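PDB 4DXK: mandelate racemase / muconate lactonizing enzyme family protein, which belongs to the mandelate racemase subgroup of the enolase superfamily, may have lyase or racemase activity, and holds a sodium ion at a metal site of three carboxylates. Local coordinates for residues L31-F36 and G322-C327; V20-D25 and S85-A90; L59-L64 and A90-F95; D355-L360 and L376-H381. All coordinates share one frame; numbering follows the deposited sequence.

Followed from the N terminus, the chain first opens contact 2 at 20-25, then contact 1 at 31-36 and contact 3 at 59-64. Contact 2 closes at 85-90 and contact 3 at 90-95, both on helix 79-99 and sharing Ala90; as their segments alternate, the two loops cross. Contact 1 stays open until 322-327; its long loop therefore encloses all of contact 3 and crosses contact 2. Contact 4, from 355-360 to 376-381, follows in series. Contacts 2 and 3 lie within the N-terminal domain and join sheet to helix and helix to helix. Contact 1 joins that domain to the barrel, and contact 4 ties the chain after helix 353-356 to the loop before strand 390-396.

Contact 1: L31-F36 and G322-C327; sequences LGETFF and GPVVLC
Glu33 on strand 31-35 faces Val324 in the first turn of helix 323-327, their CA atoms 6.0 Å apart, and the axes of strand and helix pass 7.4 Å apart at 108°. Glu33 reaches across to that first turn. Its CG is anti to the backbone N (chi1 -174°) and the chain runs on extended, which carries the carboxylate up to the start of the helix. Both oxygens are used there: Val324 N donates to Glu33 OE1 at 3.0 Å, and Val325 N donates to Glu33 OE2 at 2.9 Å. Both N-H groups come from above the carboxylate plane, the second being 55° out of it. Gly322, at the N-cap position, has no side chain in the way, and its CA comes within 3.1 Å of Glu33 OE2. The example illustrates how an acidic side chain of one domain can hold the helix end of another: strand 30-35 belongs to the N-terminal domain of the mandelate racemase family, while helix 323-335 follows barrel strand 315-317. The helix end would be expected to stabilise negative charge on Glu33. Trp19 NE1 gives OE1 a further hydrogen bond, and a water donates to Glu33 OE2 at 2.8 Å while accepting a weak bond from Gly322 N. Nearer the backbone, Glu33 CB rests 3.6 Å from Val324 CB. Leu31 extends the apolar part, its CD2 branch touching Val324 CG2 at 3.6 Å. Glu33 O is buried here and finds no polar partner.

Contact 2: V20-D25 and S85-A90; sequences VLVHTD and SAFDIA
Val22 sends a single branch, CG2, into the angle between two side chains of helix 85-90: it lies 3.6 Å from Ala90 CB and equally close to Phe87 CD1. The valine and the phenylalanine cross at about a right angle, the ring reaching back toward the strand although its CB does not point there. Two residues earlier Val20 makes a simpler contact, its CG2 3.7 Å from Ala86 CB. Both valines share one rotamer, CG2 anti to the carbonyl carbon, and in both this branch faces the helix. Ala86 and Ala90, one turn apart, expose only methyl groups, and strand 20-24 settles close to the helix, axis to axis 7.9 Å at 47°. Beyond this first shell, helix 38-53 supplies Val45 against Val20, and Ile49 and Val53 against the Phe87 ring, which also meets Leu68 of helix 61-68. The strand itself is held in the antiparallel sheet of the N-terminal domain by backbone bonds of Val20 with Gly32 and of Val22 with Gly30. Helix 79-99 thus covers one face of that sheet. No hydrogen bond spans the contact, and its cohesion probably rests on burial of apolar surface and the fit of methyl groups.

Contact 3: L59-L64 and A90-F95; sequences LQIDLL and ALWDIF
Ile61, in the first turn of helix 61-64, points its CB at helix 90-95 and divides there among three residues. From CB, the CG2 branch stands anti to the backbone N and reaches Trp92 NE1 at 3.6 Å. The CG1 arm slides past Leu91 in the opposite direction, coming within 4.1 Å of Leu91 CB. At the tip, CD1 lies over one face of the indole in a CH-pi contact, 4.0 Å from the centroid of the five-membered ring and 11° off its normal. The same methyl also touches Phe95 CD2 at 3.7 Å, so it sits in the corner formed by two aromatic side chains. This is helix-to-helix packing within the N-terminal domain of the enolase superfamily, where helix 61-68 lies against the long helix 79-99. Leu59 and Leu64 add to the contact: Leu59 CD2 approaches Phe95 CD1 at 4.0 Å, and Leu64 CD1 meets Leu91 CD1 at 3.7 Å, each pair crossing at about a right angle. Between Leu59 and Ile61 the chain passes through an inverse gamma turn centred on Gln60, which is also the N-cap of the helix. Trp92 NE1 spends its hydrogen on Ser299 OG of helix 297-310. Gln60 NE2 bonds to Phe110 O of a neighbouring subunit.

Contact 4: D355-L360 and L376-H381; sequences DLVTAL and LGMELH
Thr358 and Glu379 meet through a chi1 of 54° that sets OG1 of the threonine between its backbone N and carbonyl carbon, within reach of the N-H of Glu379, while a bend at chi3 of Met378 (-63°) swings its CE over to Val357. Glu379 N donates to Thr358 OG1 at 3.0 Å along a fairly straight path, and Thr358 N returns a bond to Glu379 O at 2.8 Å. The threonine therefore grips one residue with both backbone and side chain. A water lies a further 2.8 Å from Thr358 OG1. Farther along, His381 N donates to Leu356 O at 2.8 Å. The His381 ring has Val357 O at its edge, 3.5 Å from CD2. On the buried side, Met378 CE presses against Val357 CG2 at 3.4 Å, tighter than usual for two carbons, and Cys327 of helix 323-335 also packs on this methionine. Ala359 O is buried here without a polar partner. The two backbone bonds enclose Val357 and Leu380 as a non-hydrogen-bonded pair, the pattern of an isolated antiparallel beta bridge, here linking the chain after helix 353-356 to the loop before strand 390-396.

Contact 1: L31-F36 and G322-C327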
loop_
_atom_site.group_PDB
_atom_site.type_symbol
_atom_site.label_atom_id
_atom_site.label_comp_id
_atom_site.label_asym_id
_atom_site.label_seq_id
_atom_site.Cartn_x
_atom_site.Cartn_y
_atom_site.Cartn_z
ATOM N N LEU A 31 12.329 38.458 -25.249
ATOM C CA LEU A 31 12.234 39.019 -23.908
ATOM C C LEU A 31 11.716 37.998 -22.907
ATOM O O LEU A 31 10.672 37.372 -23.126
ATOM C CB LEU A 31 11.306 40.236 -23.930
ATOM C CG LEU A 31 10.975 40.913 -22.598
ATOM C CD1 LEU A 31 12.214 41.466 -21.911
ATOM C CD2 LEU A 31 9.950 42.014 -22.833
ATOM N N GLY A 32 12.453 37.824 -21.815
ATOM C CA GLY A 32 12.020 36.986 -20.710
ATOM C C GLY A 32 12.150 37.748 -19.402
ATOM O O GLY A 32 12.699 38.846 -19.361
ATOM N N GLU A 33 11.677 37.145 -18.317
ATOM C CA GLU A 33 11.566 37.833 -17.041
ATOM C C GLU A 33 11.522 36.818 -15.922
ATOM O O GLU A 33 11.006 35.719 -16.102
ATOM C CB GLU A 33 10.274 38.662 -17.039
ATOM C CG GLU A 33 10.017 39.576 -15.850
ATOM C CD GLU A 33 8.600 40.136 -15.910
ATOM O OE1 GLU A 33 8.388 41.233 -16.488
ATOM O OE2 GLU A 33 7.683 39.435 -15.431
ATOM N N THR A 34 12.039 37.194 -14.763
ATOM C CA THR A 34 11.810 36.436 -13.544
ATOM C C THR A 34 11.788 37.400 -12.359
ATOM O O THR A 34 11.912 38.615 -12.534
ATOM C CB THR A 34 12.812 35.262 -13.380
ATOM O OG1 THR A 34 12.405 34.443 -12.278
ATOM C CG2 THR A 34 14.216 35.769 -13.143
ATOM N N PHE A 35 11.611 36.851 -11.164
ATOM C CA PHE A 35 11.312 37.650 -9.984
ATOM C C PHE A 35 11.983 37.010 -8.781
ATOM O O PHE A 35 11.965 35.779 -8.638
ATOM C CB PHE A 35 9.789 37.666 -9.786
ATOM C CG PHE A 35 9.280 38.738 -8.858
ATOM C CD1 PHE A 35 8.956 39.986 -9.358
ATOM C CD2 PHE A 35 9.058 38.481 -7.510
ATOM C CE1 PHE A 35 8.441 40.980 -8.528
ATOM C CE2 PHE A 35 8.547 39.470 -6.675
ATOM C CZ PHE A 35 8.243 40.715 -7.190
ATOM N N PHE A 36 12.552 37.865 -7.926
ATOM C CA PHE A 36 13.297 37.538 -6.693
ATOM C C PHE A 36 14.766 37.266 -6.963
ATOM O O PHE A 36 15.123 36.535 -7.892
ATOM C CB PHE A 36 12.712 36.379 -5.877
ATOM C CG PHE A 36 11.418 36.698 -5.182
ATOM C CD1 PHE A 36 11.269 37.848 -4.410
ATOM C CD2 PHE A 36 10.346 35.813 -5.273
ATOM C CE1 PHE A 36 10.065 38.116 -3.764
ATOM C CE2 PHE A 36 9.148 36.071 -4.619
ATOM C CZ PHE A 36 9.005 37.222 -3.868
ATOM N N GLY A 322 5.955 40.444 -12.476
ATOM C CA GLY A 322 6.206 41.384 -13.558
ATOM C C GLY A 322 5.258 41.231 -14.740
ATOM O O GLY A 322 4.508 40.245 -14.843
ATOM N N PRO A 323 5.297 42.198 -15.666
ATOM C CA PRO A 323 4.345 42.209 -16.785
ATOM C C PRO A 323 4.617 41.102 -17.803
ATOM O O PRO A 323 3.681 40.598 -18.422
ATOM C CB PRO A 323 4.556 43.592 -17.419
ATOM C CG PRO A 323 5.942 43.996 -17.005
ATOM C CD PRO A 323 6.140 43.408 -15.639
ATOM N N VAL A 324 5.877 40.727 -17.992
ATOM C CA VAL A 324 6.183 39.673 -18.961
ATOM C C VAL A 324 5.664 38.322 -18.462
ATOM O O VAL A 324 5.080 37.554 -19.224
ATOM C CB VAL A 324 7.689 39.613 -19.300
ATOM C CG1 VAL A 324 8.001 38.417 -20.179
ATOM C CG2 VAL A 324 8.135 40.905 -19.955
ATOM N N VAL A 325 5.860 38.037 -17.179
ATOM C CA VAL A 325 5.305 36.812 -16.607
ATOM C C VAL A 325 3.782 36.809 -16.698
ATOM O O VAL A 325 3.195 35.793 -17.053
ATOM C CB VAL A 325 5.807 36.543 -15.167
ATOM C CG1 VAL A 325 4.990 35.445 -14.477
ATOM C CG2 VAL A 325 7.260 36.146 -15.215
ATOM N N LEU A 326 3.133 37.930 -16.405
ATOM C CA LEU A 326 1.686 37.983 -16.573
ATOM C C LEU A 326 1.294 37.665 -18.018
ATOM O O LEU A 326 0.385 36.865 -18.273
ATOM C CB LEU A 326 1.133 39.341 -16.142
ATOM C CG LEU A 326 -0.358 39.549 -16.431
ATOM C CD1 LEU A 326 -1.235 38.565 -15.656
ATOM C CD2 LEU A 326 -0.781 40.979 -16.129
ATOM N N CYS A 327 1.994 38.270 -18.969
ATOM C CA CYS A 327 1.659 38.076 -20.365
ATOM C C CYS A 327 1.897 36.636 -20.835
ATOM O O CYS A 327 1.016 36.007 -21.426
ATOM C CB CYS A 327 2.437 39.064 -21.230
ATOM S SG CYS A 327 2.065 38.882 -22.960
HETATM O O HOH W 1 8.213 38.407 -12.920
#

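Contact 2: V20-D25 and S85-A90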
loop_
_atom_site.group_PDB
_atom_site.type_symbol
_atom_site.label_atom_id
_atom_site.label_comp_id
_atom_site.label_asym_id
_atom_site.label_seq_id
_atom_site.Cartn_x
_atom_site.Cartn_y
_atom_site.Cartn_z
ATOM N N VAL A 20 15.623 39.311 -19.091
ATOM C CA VAL A 20 16.670 38.672 -19.870
ATOM C C VAL A 20 16.294 38.836 -21.330
ATOM O O VAL A 20 15.196 38.440 -21.747
ATOM C CB VAL A 20 16.780 37.174 -19.520
ATOM C CG1 VAL A 20 17.782 36.465 -20.435
ATOM C CG2 VAL A 20 17.164 36.991 -18.063
ATOM N N LEU A 21 17.192 39.427 -22.105
ATOM C CA LEU A 21 16.960 39.658 -23.530
ATOM C C LEU A 21 17.944 38.826 -24.330
ATOM O O LEU A 21 19.161 38.892 -24.114
ATOM C CB LEU A 21 17.080 41.140 -23.890
ATOM C CG LEU A 21 15.909 42.025 -23.454
ATOM C CD1 LEU A 21 15.971 42.350 -21.975
ATOM C CD2 LEU A 21 15.854 43.300 -24.277
ATOM N N VAL A 22 17.412 38.012 -25.228
ATOM C CA VAL A 22 18.220 37.110 -26.031
ATOM C C VAL A 22 18.289 37.670 -27.449
ATOM O O VAL A 22 17.283 37.703 -28.171
ATOM C CB VAL A 22 17.620 35.688 -26.033
ATOM C CG1 VAL A 22 18.456 34.763 -26.903
ATOM C CG2 VAL A 22 17.541 35.137 -24.614
ATOM N N HIS A 23 19.468 38.152 -27.829
ATOM C CA HIS A 23 19.665 38.746 -29.146
ATOM C C HIS A 23 20.134 37.672 -30.123
ATOM O O HIS A 23 20.819 36.721 -29.728
ATOM C CB HIS A 23 20.714 39.852 -29.077
ATOM C CG HIS A 23 20.344 40.984 -28.175
ATOM N ND1 HIS A 23 19.988 42.225 -28.654
ATOM C CD2 HIS A 23 20.287 41.071 -26.826
ATOM C CE1 HIS A 23 19.723 43.028 -27.636
ATOM N NE2 HIS A 23 19.898 42.350 -26.516
ATOM N N THR A 24 19.770 37.830 -31.393
ATOM C CA THR A 24 20.135 36.876 -32.434
ATOM C C THR A 24 20.769 37.569 -33.629
ATOM O O THR A 24 20.629 38.784 -33.817
ATOM C CB THR A 24 18.901 36.078 -32.932
ATOM O OG1 THR A 24 17.945 36.970 -33.524
ATOM C CG2 THR A 24 18.244 35.318 -31.781
ATOM N N ASP A 25 21.437 36.785 -34.465
ATOM C CA ASP A 25 22.046 37.349 -35.661
ATOM C C ASP A 25 21.025 37.843 -36.684
ATOM O O ASP A 25 21.369 38.613 -37.584
ATOM C CB ASP A 25 23.091 36.411 -36.291
ATOM C CG ASP A 25 22.573 35.007 -36.560
ATOM O OD1 ASP A 25 21.355 34.746 -36.474
ATOM O OD2 ASP A 25 23.425 34.150 -36.888
ATOM N N SER A 85 14.505 29.852 -16.556
ATOM C CA SER A 85 13.102 30.079 -16.885
ATOM C C SER A 85 12.909 31.386 -17.645
ATOM O O SER A 85 12.170 31.431 -18.634
ATOM C CB SER A 85 12.250 30.085 -15.611
ATOM O OG SER A 85 12.356 28.860 -14.896
ATOM N N ALA A 86 13.576 32.447 -17.194
ATOM C CA ALA A 86 13.522 33.722 -17.907
ATOM C C ALA A 86 14.065 33.549 -19.319
ATOM O O ALA A 86 13.479 34.042 -20.288
ATOM C CB ALA A 86 14.312 34.767 -17.164
ATOM N N PHE A 87 15.180 32.832 -19.437
ATOM C CA PHE A 87 15.770 32.535 -20.740
ATOM C C PHE A 87 14.795 31.772 -21.643
ATOM O O PHE A 87 14.630 32.111 -22.815
ATOM C CB PHE A 87 17.092 31.773 -20.549
ATOM C CG PHE A 87 17.752 31.348 -21.826
ATOM C CD1 PHE A 87 18.406 32.272 -22.626
ATOM C CD2 PHE A 87 17.718 30.021 -22.227
ATOM C CE1 PHE A 87 19.009 31.877 -23.804
ATOM C CE2 PHE A 87 18.327 29.622 -23.409
ATOM C CZ PHE A 87 18.970 30.548 -24.188
ATOM N N ASP A 88 14.125 30.764 -21.090
ATOM C CA ASP A 88 13.165 29.972 -21.852
ATOM C C ASP A 88 12.016 30.829 -22.392
ATOM O O ASP A 88 11.603 30.679 -23.546
ATOM C CB ASP A 88 12.631 28.833 -20.984
ATOM C CG ASP A 88 11.664 27.937 -21.731
ATOM O OD1 ASP A 88 12.136 27.102 -22.528
ATOM O OD2 ASP A 88 10.438 28.082 -21.511
ATOM N N ILE A 89 11.499 31.733 -21.570
ATOM C CA ILE A 89 10.431 32.627 -22.007
ATOM C C ILE A 89 10.902 33.441 -23.225
ATOM O O ILE A 89 10.180 33.598 -24.216
ATOM C CB ILE A 89 9.934 33.538 -20.851
ATOM C CG1 ILE A 89 9.283 32.689 -19.755
ATOM C CG2 ILE A 89 8.950 34.579 -21.374
ATOM C CD1 ILE A 89 9.103 33.420 -18.432
ATOM N N ALA A 90 12.133 33.944 -23.159
ATOM C CA ALA A 90 12.695 34.710 -24.268
ATOM C C ALA A 90 12.784 33.866 -25.544
ATOM O O ALA A 90 12.550 34.374 -26.643
ATOM C CB ALA A 90 14.058 35.251 -23.895
#

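Contact 3: L59-L64 and A90-F95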
loop_
_atom_site.group_PDB
_atom_site.type_symbol
_atom_site.label_atom_id
_atom_site.label_comp_id
_atom_site.label_asym_id
_atom_site.label_seq_id
_atom_site.Cartn_x
_atom_site.Cartn_y
_atom_site.Cartn_z
ATOM N N LEU A 59 15.935 28.190 -31.719
ATOM C CA LEU A 59 14.708 27.455 -32.024
ATOM C C LEU A 59 14.696 26.029 -31.466
ATOM O O LEU A 59 13.642 25.386 -31.447
ATOM C CB LEU A 59 14.441 27.417 -33.533
ATOM C CG LEU A 59 14.206 28.751 -34.237
ATOM C CD1 LEU A 59 13.874 28.527 -35.713
ATOM C CD2 LEU A 59 13.109 29.529 -33.546
ATOM N N GLN A 60 15.850 25.514 -31.044
ATOM C CA GLN A 60 15.893 24.187 -30.416
ATOM C C GLN A 60 15.524 24.322 -28.947
ATOM O O GLN A 60 16.366 24.164 -28.061
ATOM C CB GLN A 60 17.278 23.567 -30.578
ATOM C CG GLN A 60 17.677 23.328 -32.036
ATOM C CD GLN A 60 19.050 22.731 -32.159
ATOM O OE1 GLN A 60 20.051 23.408 -31.937
ATOM N NE2 GLN A 60 19.117 21.446 -32.483
ATOM N N ILE A 61 14.265 24.664 -28.686
ATOM C CA ILE A 61 13.846 25.082 -27.349
ATOM C C ILE A 61 13.932 23.957 -26.323
ATOM O O ILE A 61 14.515 24.122 -25.252
ATOM C CB ILE A 61 12.437 25.719 -27.359
ATOM C CG1 ILE A 61 12.427 26.956 -28.261
ATOM C CG2 ILE A 61 11.995 26.086 -25.940
ATOM C CD1 ILE A 61 11.107 27.725 -28.245
ATOM N N ASP A 62 13.361 22.804 -26.652
ATOM C CA ASP A 62 13.412 21.661 -25.745
ATOM C C ASP A 62 14.853 21.252 -25.459
ATOM O O ASP A 62 15.196 20.908 -24.322
ATOM C CB ASP A 62 12.632 20.479 -26.320
ATOM C CG ASP A 62 11.138 20.642 -26.154
ATOM O OD1 ASP A 62 10.687 21.062 -25.063
ATOM O OD2 ASP A 62 10.401 20.353 -27.116
ATOM N N LEU A 63 15.706 21.307 -26.475
ATOM C CA LEU A 63 17.107 20.939 -26.297
ATOM C C LEU A 63 17.841 21.929 -25.384
ATOM O O LEU A 63 18.589 21.529 -24.487
ATOM C CB LEU A 63 17.816 20.853 -27.648
ATOM C CG LEU A 63 19.295 20.470 -27.601
ATOM C CD1 LEU A 63 19.472 19.076 -27.011
ATOM C CD2 LEU A 63 19.921 20.571 -28.986
ATOM N N LEU A 64 17.627 23.222 -25.600
ATOM C CA LEU A 64 18.258 24.236 -24.759
ATOM C C LEU A 64 17.782 24.128 -23.313
ATOM O O LEU A 64 18.584 24.305 -22.392
ATOM C CB LEU A 64 18.025 25.644 -25.318
ATOM C CG LEU A 64 18.946 26.006 -26.487
ATOM C CD1 LEU A 64 18.432 27.218 -27.267
ATOM C CD2 LEU A 64 20.373 26.265 -25.990
ATOM N N ALA A 90 12.133 33.944 -23.159
ATOM C CA ALA A 90 12.695 34.710 -24.268
ATOM C C ALA A 90 12.784 33.866 -25.544
ATOM O O ALA A 90 12.550 34.374 -26.643
ATOM C CB ALA A 90 14.058 35.251 -23.895
ATOM N N LEU A 91 13.102 32.579 -25.411
ATOM C CA LEU A 91 13.131 31.709 -26.588
ATOM C C LEU A 91 11.756 31.561 -27.223
ATOM O O LEU A 91 11.626 31.569 -28.444
ATOM C CB LEU A 91 13.692 30.321 -26.271
ATOM C CG LEU A 91 15.132 30.256 -25.770
ATOM C CD1 LEU A 91 15.521 28.798 -25.572
ATOM C CD2 LEU A 91 16.091 30.968 -26.721
ATOM N N TRP A 92 10.721 31.432 -26.397
ATOM C CA TRP A 92 9.372 31.343 -26.945
ATOM C C TRP A 92 8.975 32.638 -27.673
ATOM O O TRP A 92 8.299 32.602 -28.701
ATOM C CB TRP A 92 8.374 30.949 -25.844
ATOM C CG TRP A 92 8.425 29.485 -25.547
ATOM C CD1 TRP A 92 9.137 28.867 -24.560
ATOM C CD2 TRP A 92 7.778 28.453 -26.288
ATOM N NE1 TRP A 92 8.953 27.508 -24.633
ATOM C CE2 TRP A 92 8.131 27.229 -25.693
ATOM C CE3 TRP A 92 6.938 28.444 -27.408
ATOM C CZ2 TRP A 92 7.670 26.008 -26.178
ATOM C CZ3 TRP A 92 6.483 27.232 -27.887
ATOM C CH2 TRP A 92 6.844 26.028 -27.269
ATOM N N ASP A 93 9.399 33.778 -27.134
ATOM C CA ASP A 93 9.183 35.071 -27.785
ATOM C C ASP A 93 9.887 35.110 -29.153
ATOM O O ASP A 93 9.275 35.499 -30.144
ATOM C CB ASP A 93 9.694 36.174 -26.854
ATOM C CG ASP A 93 9.256 37.568 -27.265
ATOM O OD1 ASP A 93 8.128 37.755 -27.791
ATOM O OD2 ASP A 93 10.072 38.486 -27.029
ATOM N N ILE A 94 11.147 34.675 -29.216
ATOM C CA ILE A 94 11.856 34.587 -30.499
ATOM C C ILE A 94 11.123 33.675 -31.484
ATOM O O ILE A 94 10.951 34.028 -32.643
ATOM C CB ILE A 94 13.301 34.074 -30.305
ATOM C CG1 ILE A 94 14.166 35.160 -29.673
ATOM C CG2 ILE A 94 13.917 33.606 -31.622
ATOM C CD1 ILE A 94 15.446 34.641 -29.076
ATOM N N PHE A 95 10.702 32.501 -31.022
ATOM C CA PHE A 95 10.035 31.523 -31.877
ATOM C C PHE A 95 8.744 32.140 -32.444
ATOM O O PHE A 95 8.463 32.021 -33.641
ATOM C CB PHE A 95 9.781 30.267 -31.027
ATOM C CG PHE A 95 9.192 29.076 -31.765
ATOM C CD1 PHE A 95 9.210 28.965 -33.144
ATOM C CD2 PHE A 95 8.632 28.042 -31.022
ATOM C CE1 PHE A 95 8.659 27.842 -33.767
ATOM C CE2 PHE A 95 8.080 26.930 -31.641
ATOM C CZ PHE A 95 8.104 26.833 -33.008
#

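Contact 4: D355-L360 and L376-H381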
loop_
_atom_site.group_PDB
_atom_site.type_symbol
_atom_site.label_atom_id
_atom_site.label_comp_id
_atom_site.label_asym_id
_atom_site.label_seq_id
_atom_site.Cartn_x
_atom_site.Cartn_y
_atom_site.Cartn_z
ATOM N N ASP A 355 4.783 51.379 -17.972
ATOM C CA ASP A 355 6.003 52.132 -18.237
ATOM C C ASP A 355 7.174 51.223 -18.579
ATOM O O ASP A 355 8.194 51.684 -19.091
ATOM C CB ASP A 355 6.366 52.991 -17.029
ATOM C CG ASP A 355 5.329 54.033 -16.745
ATOM O OD1 ASP A 355 4.664 54.442 -17.714
ATOM O OD2 ASP A 355 5.171 54.424 -15.569
ATOM N N LEU A 356 7.022 49.938 -18.284
ATOM C CA LEU A 356 8.091 48.974 -18.489
ATOM C C LEU A 356 8.046 48.350 -19.881
ATOM O O LEU A 356 9.090 48.025 -20.460
ATOM C CB LEU A 356 8.005 47.869 -17.438
ATOM C CG LEU A 356 8.420 48.231 -16.014
ATOM C CD1 LEU A 356 8.028 47.122 -15.054
ATOM C CD2 LEU A 356 9.920 48.482 -15.956
ATOM N N VAL A 357 6.838 48.158 -20.405
ATOM C CA VAL A 357 6.657 47.422 -21.653
ATOM C C VAL A 357 5.728 48.156 -22.610
ATOM O O VAL A 357 5.015 49.073 -22.207
ATOM C CB VAL A 357 6.122 46.003 -21.398
ATOM C CG1 VAL A 357 7.167 45.152 -20.666
ATOM C CG2 VAL A 357 4.827 46.068 -20.600
ATOM N N THR A 358 5.729 47.741 -23.874
ATOM C CA THR A 358 5.019 48.464 -24.929
ATOM C C THR A 358 3.527 48.163 -24.996
ATOM O O THR A 358 2.757 48.937 -25.569
ATOM C CB THR A 358 5.605 48.147 -26.305
ATOM O OG1 THR A 358 5.620 46.725 -26.493
ATOM C CG2 THR A 358 7.021 48.698 -26.430
ATOM N N ALA A 359 3.119 47.035 -24.429
ATOM C CA ALA A 359 1.722 46.624 -24.450
ATOM C C ALA A 359 1.498 45.653 -23.313
ATOM O O ALA A 359 2.442 45.029 -22.828
ATOM C CB ALA A 359 1.371 45.971 -25.779
ATOM N N LEU A 360 0.245 45.520 -22.896
ATOM C CA LEU A 360 -0.112 44.680 -21.763
ATOM C C LEU A 360 -1.307 43.808 -22.094
ATOM O O LEU A 360 -2.107 44.157 -22.958
ATOM C CB LEU A 360 -0.463 45.551 -20.554
ATOM C CG LEU A 360 0.693 46.286 -19.881
ATOM C CD1 LEU A 360 0.178 47.310 -18.882
ATOM C CD2 LEU A 360 1.612 45.291 -19.193
ATOM N N LEU A 376 5.296 37.199 -27.471
ATOM C CA LEU A 376 4.555 37.711 -26.317
ATOM C C LEU A 376 3.510 38.735 -26.717
ATOM O O LEU A 376 2.455 38.829 -26.090
ATOM C CB LEU A 376 5.510 38.396 -25.335
ATOM C CG LEU A 376 6.541 37.538 -24.617
ATOM C CD1 LEU A 376 7.659 38.423 -24.059
ATOM C CD2 LEU A 376 5.867 36.747 -23.497
ATOM N N GLY A 377 3.833 39.538 -27.728
ATOM C CA GLY A 377 3.044 40.716 -28.059
ATOM C C GLY A 377 3.479 41.950 -27.275
ATOM O O GLY A 377 2.707 42.903 -27.127
ATOM N N MET A 378 4.711 41.944 -26.771
ATOM C CA MET A 378 5.224 43.107 -26.059
ATOM C C MET A 378 6.739 43.125 -26.080
ATOM O O MET A 378 7.384 42.087 -26.225
ATOM C CB MET A 378 4.759 43.075 -24.605
ATOM C CG MET A 378 5.565 42.076 -23.796
ATOM S SD MET A 378 4.856 41.329 -22.337
ATOM C CE MET A 378 4.602 42.700 -21.248
ATOM N N GLU A 379 7.290 44.336 -25.967
ATOM C CA GLU A 379 8.727 44.573 -25.860
ATOM C C GLU A 379 8.972 45.507 -24.668
ATOM O O GLU A 379 8.028 46.094 -24.148
ATOM C CB GLU A 379 9.253 45.230 -27.142
ATOM C CG GLU A 379 9.360 44.307 -28.363
ATOM C CD GLU A 379 8.008 43.908 -28.951
ATOM O OE1 GLU A 379 7.105 44.769 -29.035
ATOM O OE2 GLU A 379 7.851 42.727 -29.338
ATOM N N LEU A 380 10.220 45.638 -24.221
ATOM C CA LEU A 380 10.543 46.674 -23.249
ATOM C C LEU A 380 10.231 48.034 -23.866
ATOM O O LEU A 380 10.426 48.260 -25.073
ATOM C CB LEU A 380 12.005 46.608 -22.802
ATOM C CG LEU A 380 12.365 45.450 -21.872
ATOM C CD1 LEU A 380 13.795 45.590 -21.388
ATOM C CD2 LEU A 380 11.417 45.372 -20.688
ATOM N N HIS A 381 9.713 48.928 -23.035
ATOM C CA HIS A 381 9.295 50.242 -23.491
ATOM C C HIS A 381 10.513 51.016 -23.997
ATOM O O HIS A 381 11.585 50.936 -23.394
ATOM C CB HIS A 381 8.631 50.988 -22.332
ATOM C CG HIS A 381 7.757 52.126 -22.756
ATOM N ND1 HIS A 381 8.264 53.330 -23.192
ATOM C CD2 HIS A 381 6.409 52.247 -22.794
ATOM C CE1 HIS A 381 7.264 54.145 -23.488
ATOM N NE2 HIS A 381 6.128 53.512 -23.252
HETATM O O HOH W 2 3.977 46.092 -28.688
#